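Local coordinates for protein diacylglycerol O-acyltransferase (Marinobacter hydrocarbonoclasticus, PDB 6CHJ) that probably transfers fatty acyl groups from acyl-CoA to diacylglycerol, making triacylglycerol, and also works as a wax ester synthase, at residues A313-D318 with V376-V381; V262-T267 with H331-A336; F29-G34 with D38-L43; R407-M412 with R429-S434; L65-W70 with R195-I200. One frame throughout, in Å; residues are numbered along the deposited sequence.

How the contacts relate
From the N terminus, contact 3 closes first, a short turn from strand 22-30 into helix 39-49. Contact 5 closes a long loop that brings 195-200 back to the hairpin turn near 65-70. Contacts 2 and 1 follow, touch and cross, since residues 313-318 lie between the two segments of contact 2 while 376-381 lies beyond them. Contact 4 comes last, at the open end of the hairpin formed by 410-417 and 420-428. It shares the sheet of strands 310-314, 376-380 and 410-417 with contact 1, and Ser379 N probably bonds to Met412 O. None nests within another. Contact 2 joins helices 262-280 and 322-338 beside that sheet; contact 3 lies about 39 Å from contact 1, centre to centre.

Contact 1: residues A313-D318 with V376-V381; sequences ASLHTD and VVISNV
Leu315 and Ile378 meet through their methyl ends, and the contact between the two segments is wholly apolar. The side chains reach toward each other tip to tip, with CD1 of Leu315 3.9 Å from CD1 of Ile378. The other Leu315 methyl, CD2, lies 4.2 Å from the same Ile378 CD1. Both leucine methyls thus approach the one isoleucine methyl. In Ile378, CG1 is anti to the carbonyl carbon (chi1 -52°), and the extended second torsion carries CD1 out to the leucine. Val376 adds a looser touch, its CG1 4.3 Å from Leu315 CD1.

Strands 310-314 and 376-380 belong to one six-stranded mixed sheet, and Leu315 lies just past the end of the first. Strand 290-294 runs between strands 310-314 and 376-380, so the side chains meet across it. Ala291 of that middle strand touches both Leu315 and Ile378. Helix 262-280 packs on the same pair, with Thr267 and Leu274 against Leu315 and Cys270 against Ile378.

Polar interactions lie off to one side. His316 N gives a weak bond to Ser314 OG, 3.1 Å long, and that oxygen also sits over one face of the His316 ring. Thr317 OG1 is hydrogen-bonded to Leu289 N.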
# COMPACT_ATOMS: atom_id res chain seq x y z
N ALA B 313 -18.11 -13.51 25.54
CA ALA B 313 -19.09 -14.54 25.27
C ALA B 313 -18.41 -15.77 24.69
O ALA B 313 -17.66 -15.67 23.71
CB ALA B 313 -20.17 -14.05 24.31
N SER B 314 -18.66 -16.92 25.30
CA SER B 314 -18.21 -18.19 24.75
C SER B 314 -18.93 -18.45 23.45
O SER B 314 -20.15 -18.27 23.35
CB SER B 314 -18.48 -19.33 25.73
OG SER B 314 -18.59 -20.57 25.05
N LEU B 315 -18.18 -18.89 22.43
CA LEU B 315 -18.80 -19.27 21.17
C LEU B 315 -19.22 -20.73 21.13
O LEU B 315 -19.97 -21.11 20.22
CB LEU B 315 -17.85 -18.94 20.01
CG LEU B 315 -17.70 -17.42 19.81
CD1 LEU B 315 -16.83 -17.09 18.64
CD2 LEU B 315 -19.05 -16.76 19.68
N HIS B 316 -18.76 -21.56 22.09
CA HIS B 316 -19.17 -22.96 22.20
C HIS B 316 -18.84 -23.75 20.94
O HIS B 316 -19.67 -24.51 20.43
CB HIS B 316 -20.67 -23.10 22.51
CG HIS B 316 -21.05 -22.59 23.86
ND1 HIS B 316 -21.79 -21.44 24.03
CD2 HIS B 316 -20.78 -23.07 25.10
CE1 HIS B 316 -21.96 -21.23 25.33
NE2 HIS B 316 -21.36 -22.20 25.99
N THR B 317 -17.64 -23.55 20.42
CA THR B 317 -17.19 -24.26 19.24
C THR B 317 -16.86 -25.72 19.51
O THR B 317 -16.48 -26.43 18.59
CB THR B 317 -15.97 -23.54 18.65
OG1 THR B 317 -14.99 -23.34 19.68
CG2 THR B 317 -16.43 -22.20 18.12
N ASP B 318 -17.02 -26.17 20.75
CA ASP B 318 -16.89 -27.58 21.11
C ASP B 318 -18.21 -28.33 21.01
O ASP B 318 -18.23 -29.55 21.21
CB ASP B 318 -16.35 -27.69 22.53
CG ASP B 318 -17.34 -27.22 23.57
OD1 ASP B 318 -17.46 -27.87 24.63
OD2 ASP B 318 -18.03 -26.21 23.33
N VAL B 376 -11.21 -13.69 19.30
CA VAL B 376 -11.64 -12.91 18.14
C VAL B 376 -12.57 -11.80 18.61
O VAL B 376 -13.24 -11.92 19.63
CB VAL B 376 -12.32 -13.85 17.11
CG1 VAL B 376 -13.48 -14.61 17.76
CG2 VAL B 376 -12.79 -13.07 15.89
N VAL B 377 -12.62 -10.71 17.84
CA VAL B 377 -13.60 -9.64 18.01
C VAL B 377 -14.76 -9.90 17.06
O VAL B 377 -14.54 -10.18 15.88
CB VAL B 377 -12.98 -8.26 17.75
CG1 VAL B 377 -14.07 -7.16 17.79
CG2 VAL B 377 -11.86 -8.00 18.76
N ILE B 378 -15.98 -9.82 17.57
CA ILE B 378 -17.18 -9.87 16.73
C ILE B 378 -17.96 -8.60 17.02
O ILE B 378 -18.68 -8.52 18.03
CB ILE B 378 -18.03 -11.12 17.00
CG1 ILE B 378 -17.19 -12.40 16.92
CG2 ILE B 378 -19.19 -11.16 16.00
CD1 ILE B 378 -18.03 -13.70 17.04
N SER B 379 -17.83 -7.61 16.15
CA SER B 379 -18.43 -6.30 16.36
C SER B 379 -19.71 -6.17 15.54
O SER B 379 -19.78 -6.63 14.40
CB SER B 379 -17.47 -5.18 15.97
OG SER B 379 -17.69 -4.05 16.79
N ASN B 380 -20.72 -5.55 16.14
CA ASN B 380 -22.03 -5.43 15.50
C ASN B 380 -22.51 -4.01 15.72
O ASN B 380 -22.87 -3.64 16.84
CB ASN B 380 -23.02 -6.44 16.06
CG ASN B 380 -24.22 -6.61 15.17
OD1 ASN B 380 -24.59 -5.69 14.44
ND2 ASN B 380 -24.83 -7.79 15.21
N VAL B 381 -22.49 -3.20 14.67
CA VAL B 381 -22.89 -1.81 14.80
C VAL B 381 -24.03 -1.52 13.81
O VAL B 381 -23.80 -1.43 12.59
CB VAL B 381 -21.68 -0.89 14.61
CG1 VAL B 381 -20.76 -1.07 15.81
CG2 VAL B 381 -20.92 -1.24 13.34

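Contact 2: residues V262-T267 with H331-A336; sequences VNDVVT and HGMEEA
The carboxylate of Asp264 meets the methyl of Met333 through one oxygen, OD1, 3.4 Å from CE. The other oxygen, OD2, is hydrogen-bonded to Thr261 OG1, which steadies the group. A second flat group is the peptide carbonyl of Asn263. Thr267 OG1 and Thr267 N bond to its oxygen from opposite faces of the carbonyl plane, and Thr267 OG1 is 2.9 Å from Asn263 O. The His331 ring has Glu334 OE1 at its edge, in plane.

These residues lie on helices 262-280 and 322-338, whose short segments cross at 126° with axes 10.9 Å apart. Strand 310-314, at one margin of the six-stranded sheet, precedes the second helix, and its Ala313 packs on Met333.

Met333 bridges the gap with a bent chain, the turn at chi3 (-67°) bringing CE round to the first helix. It meets Thr267 tip to tip, with CE 3.8 Å from Thr267 OG1 and SD 4.1 Å from Thr267 CG2. Replacing Thr267 by a glycine would remove one of the two donors to Asn263 O and is likely to open a gap beside the Met333 methyl, setting it free to turn. Ile329 of the second helix also touches Thr267.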
# COMPACT_ATOMS: atom_id res chain seq x y z
N VAL B 262 -32.12 -11.72 17.01
CA VAL B 262 -31.30 -11.65 15.81
C VAL B 262 -29.82 -11.70 16.18
O VAL B 262 -29.05 -12.48 15.60
CB VAL B 262 -31.62 -10.40 14.97
CG1 VAL B 262 -30.67 -10.32 13.77
CG2 VAL B 262 -33.06 -10.44 14.47
N ASN B 263 -29.41 -10.91 17.17
CA ASN B 263 -28.01 -10.90 17.60
C ASN B 263 -27.52 -12.30 17.95
O ASN B 263 -26.36 -12.64 17.70
CB ASN B 263 -27.82 -9.96 18.78
CG ASN B 263 -27.27 -8.61 18.37
OD1 ASN B 263 -26.18 -8.21 18.79
ND2 ASN B 263 -28.03 -7.89 17.53
N ASP B 264 -28.39 -13.13 18.55
CA ASP B 264 -27.99 -14.49 18.90
C ASP B 264 -27.68 -15.31 17.66
O ASP B 264 -26.64 -15.97 17.57
CB ASP B 264 -29.08 -15.18 19.73
CG ASP B 264 -29.36 -14.49 21.05
OD1 ASP B 264 -28.40 -14.23 21.81
OD2 ASP B 264 -30.54 -14.21 21.33
N VAL B 265 -28.59 -15.28 16.67
CA VAL B 265 -28.39 -16.11 15.48
C VAL B 265 -27.11 -15.71 14.75
O VAL B 265 -26.32 -16.56 14.33
CB VAL B 265 -29.62 -16.02 14.56
CG1 VAL B 265 -29.33 -16.74 13.24
CG2 VAL B 265 -30.86 -16.59 15.25
N VAL B 266 -26.88 -14.41 14.59
CA VAL B 266 -25.72 -13.94 13.86
C VAL B 266 -24.43 -14.30 14.60
O VAL B 266 -23.41 -14.63 13.97
CB VAL B 266 -25.85 -12.44 13.60
CG1 VAL B 266 -24.64 -11.94 12.95
CG2 VAL B 266 -27.08 -12.14 12.73
N THR B 267 -24.46 -14.29 15.93
CA THR B 267 -23.31 -14.75 16.70
C THR B 267 -23.12 -16.26 16.53
O THR B 267 -21.98 -16.74 16.45
CB THR B 267 -23.48 -14.38 18.17
OG1 THR B 267 -23.58 -12.95 18.29
CG2 THR B 267 -22.29 -14.87 19.00
N HIS B 331 -28.20 -18.13 26.00
CA HIS B 331 -28.21 -17.96 27.45
C HIS B 331 -26.87 -17.45 27.95
O HIS B 331 -26.83 -16.66 28.91
CB HIS B 331 -28.59 -19.29 28.14
CG HIS B 331 -30.03 -19.65 27.99
ND1 HIS B 331 -30.45 -20.83 27.41
CD2 HIS B 331 -31.16 -18.98 28.33
CE1 HIS B 331 -31.77 -20.87 27.40
NE2 HIS B 331 -32.23 -19.76 27.95
N GLY B 332 -25.77 -17.87 27.31
CA GLY B 332 -24.47 -17.41 27.76
C GLY B 332 -24.30 -15.91 27.64
O GLY B 332 -23.63 -15.29 28.46
N MET B 333 -24.91 -15.30 26.62
CA MET B 333 -24.81 -13.86 26.45
C MET B 333 -25.86 -13.12 27.25
O MET B 333 -25.58 -12.05 27.82
CB MET B 333 -24.91 -13.49 24.96
CG MET B 333 -23.75 -14.02 24.13
SD MET B 333 -23.52 -13.21 22.55
CE MET B 333 -25.01 -13.73 21.68
N GLU B 334 -27.08 -13.67 27.30
CA GLU B 334 -28.11 -13.17 28.20
C GLU B 334 -27.58 -13.01 29.62
O GLU B 334 -27.70 -11.94 30.23
CB GLU B 334 -29.30 -14.13 28.16
CG GLU B 334 -30.54 -13.71 28.92
CD GLU B 334 -31.72 -14.62 28.58
OE1 GLU B 334 -31.96 -15.61 29.32
OE2 GLU B 334 -32.39 -14.36 27.55
N GLU B 335 -26.97 -14.07 30.15
CA GLU B 335 -26.46 -14.05 31.51
C GLU B 335 -25.24 -13.14 31.66
O GLU B 335 -25.05 -12.54 32.72
CB GLU B 335 -26.13 -15.48 31.95
CG GLU B 335 -27.38 -16.34 32.13
CD GLU B 335 -27.13 -17.84 32.02
OE1 GLU B 335 -26.00 -18.29 32.33
OE2 GLU B 335 -28.06 -18.58 31.61
N ALA B 336 -24.42 -13.01 30.61
CA ALA B 336 -23.24 -12.15 30.72
C ALA B 336 -23.61 -10.68 30.69
O ALA B 336 -22.95 -9.86 31.34
CB ALA B 336 -22.24 -12.47 29.61

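Contact 3: residues F29-G34 with D38-L43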
# COMPACT_ATOMS: atom_id res chain seq x y z
N PHE B 29 -22.70 -0.30 -5.33
CA PHE B 29 -23.85 0.38 -5.92
C PHE B 29 -24.23 -0.25 -7.25
O PHE B 29 -23.44 -0.96 -7.88
CB PHE B 29 -23.61 1.86 -6.17
CG PHE B 29 -23.16 2.64 -4.98
CD1 PHE B 29 -24.08 3.31 -4.20
CD2 PHE B 29 -21.82 2.78 -4.70
CE1 PHE B 29 -23.68 4.08 -3.10
CE2 PHE B 29 -21.40 3.53 -3.62
CZ PHE B 29 -22.34 4.18 -2.81
N SER B 30 -25.45 0.04 -7.67
CA SER B 30 -25.87 -0.26 -9.03
C SER B 30 -25.83 1.02 -9.86
O SER B 30 -25.93 2.13 -9.31
CB SER B 30 -27.27 -0.87 -9.04
OG SER B 30 -27.20 -2.26 -8.79
N PHE B 31 -25.65 0.86 -11.17
CA PHE B 31 -25.79 2.00 -12.06
C PHE B 31 -27.16 2.65 -11.83
O PHE B 31 -28.17 1.93 -11.76
CB PHE B 31 -25.69 1.59 -13.53
CG PHE B 31 -24.28 1.42 -14.05
CD1 PHE B 31 -23.21 1.20 -13.18
CD2 PHE B 31 -24.03 1.44 -15.42
CE1 PHE B 31 -21.93 1.01 -13.66
CE2 PHE B 31 -22.75 1.25 -15.92
CZ PHE B 31 -21.69 1.04 -15.03
N PRO B 32 -27.24 3.97 -11.72
CA PRO B 32 -28.57 4.60 -11.65
C PRO B 32 -29.34 4.29 -12.93
O PRO B 32 -28.75 4.13 -14.00
CB PRO B 32 -28.27 6.11 -11.52
CG PRO B 32 -26.77 6.20 -11.22
CD PRO B 32 -26.16 4.96 -11.84
N GLU B 33 -30.66 4.17 -12.80
CA GLU B 33 -31.46 3.75 -13.94
C GLU B 33 -31.27 4.70 -15.12
O GLU B 33 -31.33 5.93 -14.96
CB GLU B 33 -32.95 3.66 -13.57
CG GLU B 33 -33.86 3.08 -14.68
CD GLU B 33 -33.28 1.85 -15.41
OE1 GLU B 33 -33.75 0.72 -15.17
OE2 GLU B 33 -32.36 2.02 -16.26
N GLY B 34 -31.00 4.11 -16.28
CA GLY B 34 -30.79 4.88 -17.49
C GLY B 34 -29.43 5.52 -17.64
O GLY B 34 -29.33 6.59 -18.26
N ASP B 38 -20.77 3.89 -19.84
CA ASP B 38 -19.51 4.38 -19.29
C ASP B 38 -19.74 5.28 -18.08
O ASP B 38 -18.99 6.23 -17.84
CB ASP B 38 -18.71 5.11 -20.36
CG ASP B 38 -19.37 6.43 -20.81
OD1 ASP B 38 -20.57 6.66 -20.53
OD2 ASP B 38 -18.67 7.25 -21.45
N TYR B 39 -20.76 4.96 -17.26
CA TYR B 39 -21.19 5.87 -16.20
C TYR B 39 -20.14 6.07 -15.12
O TYR B 39 -20.08 7.14 -14.50
CB TYR B 39 -22.49 5.36 -15.54
CG TYR B 39 -22.79 6.03 -14.21
CD1 TYR B 39 -23.22 7.34 -14.15
CD2 TYR B 39 -22.62 5.34 -13.01
CE1 TYR B 39 -23.49 7.96 -12.94
CE2 TYR B 39 -22.87 5.95 -11.79
CZ TYR B 39 -23.31 7.26 -11.75
OH TYR B 39 -23.57 7.87 -10.53
N VAL B 40 -19.30 5.07 -14.84
CA VAL B 40 -18.36 5.25 -13.74
C VAL B 40 -17.24 6.21 -14.16
O VAL B 40 -16.92 7.15 -13.43
CB VAL B 40 -17.81 3.90 -13.24
CG1 VAL B 40 -17.07 4.09 -11.93
CG2 VAL B 40 -18.97 2.92 -13.01
N ALA B 41 -16.70 6.03 -15.38
CA ALA B 41 -15.68 6.96 -15.86
C ALA B 41 -16.20 8.40 -15.85
O ALA B 41 -15.47 9.32 -15.44
CB ALA B 41 -15.20 6.56 -17.24
N GLN B 42 -17.46 8.60 -16.24
CA GLN B 42 -18.10 9.92 -16.09
C GLN B 42 -18.08 10.37 -14.64
O GLN B 42 -17.83 11.55 -14.35
CB GLN B 42 -19.55 9.88 -16.60
CG GLN B 42 -19.72 9.42 -18.03
CD GLN B 42 -20.75 10.22 -18.82
OE1 GLN B 42 -21.97 10.06 -18.64
NE2 GLN B 42 -20.26 11.08 -19.71
N LEU B 43 -18.39 9.45 -13.71
CA LEU B 43 -18.45 9.82 -12.29
C LEU B 43 -17.08 10.23 -11.77
O LEU B 43 -16.95 11.22 -11.03
CB LEU B 43 -19.01 8.65 -11.47
CG LEU B 43 -18.97 8.85 -9.95
CD1 LEU B 43 -19.59 10.18 -9.56
CD2 LEU B 43 -19.67 7.68 -9.21
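Phe31 and Tyr39 form an edge-to-face aromatic pair in the turn that joins a strand to a helix. Strand 22-30 of the six-stranded mixed sheet ends just before Phe31, and helix 39-49 starts at Tyr39. The edge of the Tyr39 ring points at the face of Phe31, with centroids 5.6 Å apart and planes at 62°. Tyr39 CB also lies over that ring, 4.1 Å from Phe31 CE2, in a CH-pi contact. Val40 crosses Phe31 at about a right angle, its CG2 3.6 Å from Phe31 CE1.

Tyr39 serves Pro32 as well. The proline CD sits over one face of the tyrosine ring, 3.7 Å from its centroid, in a second CH-pi contact. With CG anti to the backbone N (chi1 164°), the tyrosine ring is carried out toward the strand end, its face to Pro32 and its edge to Phe31. A serine in its place would strip away the ring, and Pro32 would probably lose its flat platform while the face of Phe31 lost its aromatic mate.

Further out, the strand and helix hold these rings in position. Phe31 has a backbone hydrogen bond with Arg126, and Pro32 packs on Ala393. Val40 leans on Phe128 and Leu119, so the first turn of the helix rests on neighbouring strands of the sheet. As that turn forms, Gln42 N bonds to Asp38 O, 3.2 Å away.

Contact 4: residues R407-M412 with R429-S434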
# COMPACT_ATOMS: atom_id res chain seq x y z
N ARG B 407 -1.69 -11.51 17.25
CA ARG B 407 -2.48 -12.36 18.16
C ARG B 407 -3.98 -12.10 18.09
O ARG B 407 -4.73 -12.63 18.92
CB ARG B 407 -1.98 -12.28 19.62
CG ARG B 407 -0.65 -13.06 19.84
CD ARG B 407 0.20 -12.55 21.03
NE ARG B 407 0.66 -11.16 20.95
CZ ARG B 407 1.83 -10.76 20.45
NH1 ARG B 407 2.15 -9.47 20.47
NH2 ARG B 407 2.68 -11.63 19.93
N LEU B 408 -4.46 -11.30 17.10
CA LEU B 408 -5.87 -11.27 16.66
C LEU B 408 -5.87 -11.27 15.13
O LEU B 408 -6.18 -10.28 14.47
CB LEU B 408 -6.63 -10.05 17.21
CG LEU B 408 -6.85 -10.02 18.72
CD1 LEU B 408 -7.26 -8.62 19.22
CD2 LEU B 408 -7.89 -11.08 19.11
N ALA B 409 -5.56 -12.43 14.53
CA ALA B 409 -5.46 -12.51 13.08
C ALA B 409 -6.78 -12.18 12.39
O ALA B 409 -6.77 -11.66 11.26
CB ALA B 409 -4.97 -13.89 12.65
N LEU B 410 -7.92 -12.42 13.06
CA LEU B 410 -9.23 -12.33 12.44
C LEU B 410 -10.10 -11.33 13.19
O LEU B 410 -10.17 -11.35 14.42
CB LEU B 410 -9.93 -13.69 12.41
CG LEU B 410 -11.32 -13.83 11.77
CD1 LEU B 410 -11.36 -13.47 10.28
CD2 LEU B 410 -11.85 -15.23 11.96
N ASN B 411 -10.76 -10.44 12.44
CA ASN B 411 -11.70 -9.50 13.02
C ASN B 411 -13.00 -9.60 12.24
O ASN B 411 -13.02 -9.36 11.02
CB ASN B 411 -11.14 -8.08 13.00
CG ASN B 411 -11.97 -7.14 13.84
OD1 ASN B 411 -13.17 -7.01 13.63
ND2 ASN B 411 -11.34 -6.49 14.81
N MET B 412 -14.08 -9.97 12.93
CA MET B 412 -15.38 -10.14 12.30
C MET B 412 -16.21 -8.91 12.63
O MET B 412 -16.44 -8.61 13.80
CB MET B 412 -16.07 -11.40 12.80
CG MET B 412 -15.33 -12.70 12.47
SD MET B 412 -16.15 -14.17 13.17
CE MET B 412 -17.00 -14.85 11.76
N ARG B 429 -3.66 -12.71 5.73
CA ARG B 429 -3.66 -13.69 4.64
C ARG B 429 -2.80 -14.92 4.95
O ARG B 429 -3.15 -16.03 4.53
CB ARG B 429 -3.17 -13.04 3.35
CG ARG B 429 -3.14 -14.00 2.17
CD ARG B 429 -2.75 -13.34 0.86
NE ARG B 429 -3.00 -14.24 -0.27
CZ ARG B 429 -4.12 -14.26 -0.98
NH1 ARG B 429 -5.13 -13.42 -0.72
NH2 ARG B 429 -4.25 -15.13 -1.97
N ARG B 430 -1.68 -14.77 5.66
CA ARG B 430 -0.83 -15.94 5.90
C ARG B 430 -1.41 -16.86 6.98
O ARG B 430 -1.47 -18.08 6.79
CB ARG B 430 0.58 -15.54 6.30
CG ARG B 430 1.39 -16.77 6.72
CD ARG B 430 2.60 -16.42 7.55
NE ARG B 430 2.25 -15.98 8.91
CZ ARG B 430 3.06 -15.28 9.70
NH1 ARG B 430 4.27 -14.92 9.25
NH2 ARG B 430 2.68 -14.92 10.93
N THR B 431 -1.81 -16.30 8.12
CA THR B 431 -2.18 -17.22 9.19
C THR B 431 -3.56 -17.81 8.98
O THR B 431 -3.88 -18.83 9.60
CB THR B 431 -2.04 -16.52 10.56
OG1 THR B 431 -2.89 -15.38 10.61
CG2 THR B 431 -0.61 -16.03 10.76
N LEU B 432 -4.37 -17.24 8.09
CA LEU B 432 -5.73 -17.71 7.85
C LEU B 432 -5.93 -18.06 6.38
O LEU B 432 -6.67 -17.38 5.66
CB LEU B 432 -6.75 -16.66 8.31
CG LEU B 432 -6.80 -16.60 9.84
CD1 LEU B 432 -7.74 -15.52 10.33
CD2 LEU B 432 -7.20 -17.96 10.37
N PRO B 433 -5.29 -19.14 5.92
CA PRO B 433 -5.45 -19.54 4.52
C PRO B 433 -6.90 -19.86 4.18
O PRO B 433 -7.60 -20.54 4.93
CB PRO B 433 -4.57 -20.79 4.41
CG PRO B 433 -4.49 -21.31 5.82
CD PRO B 433 -4.43 -20.08 6.65
N SER B 434 -7.34 -19.34 3.02
CA SER B 434 -8.64 -19.66 2.42
C SER B 434 -9.79 -19.04 3.21
O SER B 434 -10.88 -19.60 3.31
CB SER B 434 -8.83 -21.17 2.27
OG SER B 434 -7.80 -21.71 1.46
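Ala409 and Thr431 bring the two backbones nearest, with CA atoms 6.9 Å apart, just where strand 410-417 is about to begin and where 429-431 take helical angles without the regular bonds.

Leu432 carries the apolar part. Its CD1 lies 3.5 Å from Leu410 CB and 4.0 Å from Ala409 CB, so a single methyl touches both residues. The leucines cross at about a right angle, and the end of Leu410 joins in with CD1 4.2 Å from Leu432 CD1. The Leu432 chain runs out with CG anti to the carbonyl carbon (chi1 -72°) and with the second torsion extended, which together aim CD1 at the strand.

Thr431 comes in beside it through its hydroxyl. OG1 takes the crowded position between backbone N and carbonyl carbon (chi1 60°) and sits 3.3 Å from Ala409 CB.

The two segments flank the open end of the antiparallel hairpin of strands 410-417 and 420-428. Ala409 has a backbone hydrogen bond with Cys428, the last residue of the second strand. Helix 262-280 lies against the same cluster: Leu274 touches Leu410, and Tyr277 touches Leu432. Arg429 turns elsewhere, forming a salt bridge with Asp77 of the second subunit.

No hydrogen bond links the two segments. A methyl cannot accept or donate one to the Thr431 hydroxyl, so the buried join here depends on the fit of alanine and leucine carbons, while the hairpin's own backbone bonds supply the polar tie.

Contact 5: residues L65-W70 with R195-I200; sequences LGQPVW and RQLGTI
Gln67 and Gln196 bend toward each other at chi2, 54° in the first and -44° in the second, and these bends bring their amides together. The chains come from opposite directions, and the amide planes stand 43° apart. Gln196 NE2 donates to Gln67 OE1 over 2.9 Å. The bond is weak, since its angle at the hydrogen is only 129°.

A second oxygen crowds the same place. Gln196 OE1 lies 3.0 Å from Gln67 OE1, and two acceptors at that distance would probably repel, offsetting part of what the bond gains. Gln196 OE1 takes a weak bond from Leu197 N, 3.3 Å away, which helps to set how the amide is turned.

Leu197 adds a loose van der Waals touch: its CD2 is 4.2 Å from Gly66 O and also 4.2 Å from Gln67 NE2. The leucine and the Gln67 chain cross obliquely, and CD2 comes near the amide nitrogen. A weak amide pair and one leucine methyl make a slight link.

Gln9 of helix 6-13 touches Gln67, Gln196 and Leu197. The same helix holds the loop again further on, where Trp13 NE1 bonds to Gly198 O.

The contact lies at the surface. It joins a beta hairpin, the two antiparallel strands 59-64 and 67-72, to the loop that leads into helix 200-212, and it does so at the hairpin turn and the start of strand 67-72.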
# COMPACT_ATOMS: atom_id res chain seq x y z
N LEU B 65 6.81 20.26 19.16
CA LEU B 65 7.99 19.79 19.88
C LEU B 65 7.94 18.28 20.09
O LEU B 65 8.60 17.52 19.37
CB LEU B 65 8.15 20.52 21.22
CG LEU B 65 9.57 20.63 21.79
CD1 LEU B 65 10.32 21.81 21.18
CD2 LEU B 65 9.55 20.71 23.31
N GLY B 66 7.16 17.82 21.07
CA GLY B 66 7.07 16.40 21.31
C GLY B 66 5.68 15.80 21.16
O GLY B 66 5.55 14.57 21.03
N GLN B 67 4.64 16.63 21.17
CA GLN B 67 3.28 16.13 21.31
C GLN B 67 2.50 16.22 20.00
O GLN B 67 2.54 17.25 19.31
CB GLN B 67 2.55 16.91 22.41
CG GLN B 67 1.70 16.03 23.34
CD GLN B 67 2.47 14.86 23.99
OE1 GLN B 67 1.88 13.92 24.55
NE2 GLN B 67 3.80 14.92 23.93
N PRO B 68 1.77 15.16 19.64
CA PRO B 68 1.09 15.12 18.34
C PRO B 68 -0.18 15.96 18.33
O PRO B 68 -0.98 15.92 19.26
CB PRO B 68 0.77 13.63 18.15
CG PRO B 68 0.61 13.12 19.56
CD PRO B 68 1.62 13.89 20.38
N VAL B 69 -0.36 16.71 17.25
CA VAL B 69 -1.52 17.58 17.07
C VAL B 69 -2.00 17.48 15.63
O VAL B 69 -1.24 17.16 14.72
CB VAL B 69 -1.21 19.05 17.42
CG1 VAL B 69 -0.73 19.17 18.85
CG2 VAL B 69 -0.17 19.63 16.45
N TRP B 70 -3.29 17.75 15.45
CA TRP B 70 -3.83 17.94 14.12
C TRP B 70 -3.59 19.37 13.66
O TRP B 70 -3.48 20.29 14.48
CB TRP B 70 -5.33 17.66 14.10
CG TRP B 70 -5.74 16.26 14.45
CD1 TRP B 70 -6.67 15.90 15.39
CD2 TRP B 70 -5.27 15.04 13.86
NE1 TRP B 70 -6.81 14.53 15.42
CE2 TRP B 70 -5.96 13.98 14.49
CE3 TRP B 70 -4.34 14.74 12.87
CZ2 TRP B 70 -5.74 12.64 14.16
CZ3 TRP B 70 -4.12 13.41 12.55
CH2 TRP B 70 -4.81 12.38 13.19
N ARG B 195 -1.65 6.84 29.39
CA ARG B 195 -1.23 8.23 29.32
C ARG B 195 -0.47 8.57 28.04
O ARG B 195 -1.01 9.27 27.17
CB ARG B 195 -0.40 8.61 30.57
CG ARG B 195 0.94 7.89 30.79
CD ARG B 195 1.47 8.05 32.22
NE ARG B 195 0.69 7.26 33.17
CZ ARG B 195 0.76 5.94 33.27
NH1 ARG B 195 1.58 5.25 32.48
NH2 ARG B 195 0.01 5.30 34.15
N GLN B 196 0.75 8.07 27.88
CA GLN B 196 1.74 8.71 27.04
C GLN B 196 2.36 7.75 26.04
O GLN B 196 2.18 6.52 26.11
CB GLN B 196 2.85 9.35 27.90
CG GLN B 196 2.68 10.83 28.06
CD GLN B 196 2.32 11.50 26.74
OE1 GLN B 196 3.12 11.51 25.80
NE2 GLN B 196 1.12 12.04 26.67
N LEU B 197 3.07 8.33 25.08
CA LEU B 197 4.05 7.58 24.32
C LEU B 197 5.04 6.93 25.27
O LEU B 197 5.38 7.49 26.32
CB LEU B 197 4.79 8.51 23.34
CG LEU B 197 5.49 9.75 23.93
CD1 LEU B 197 7.02 9.57 24.01
CD2 LEU B 197 5.14 11.02 23.15
N GLY B 198 5.47 5.73 24.92
CA GLY B 198 6.51 5.06 25.67
C GLY B 198 7.08 3.96 24.81
O GLY B 198 6.59 3.69 23.71
N THR B 199 8.14 3.32 25.31
CA THR B 199 8.57 2.09 24.68
C THR B 199 7.70 0.94 25.18
O THR B 199 7.03 1.05 26.21
CB THR B 199 10.04 1.81 24.98
OG1 THR B 199 10.52 0.81 24.07
CG2 THR B 199 10.21 1.30 26.40
N ILE B 200 7.69 -0.17 24.43
CA ILE B 200 6.78 -1.27 24.78
C ILE B 200 7.09 -1.86 26.16
O ILE B 200 6.14 -2.06 26.94
CB ILE B 200 6.78 -2.34 23.66
CG1 ILE B 200 5.87 -1.91 22.51
CG2 ILE B 200 6.28 -3.69 24.21
CD1 ILE B 200 5.78 -2.93 21.40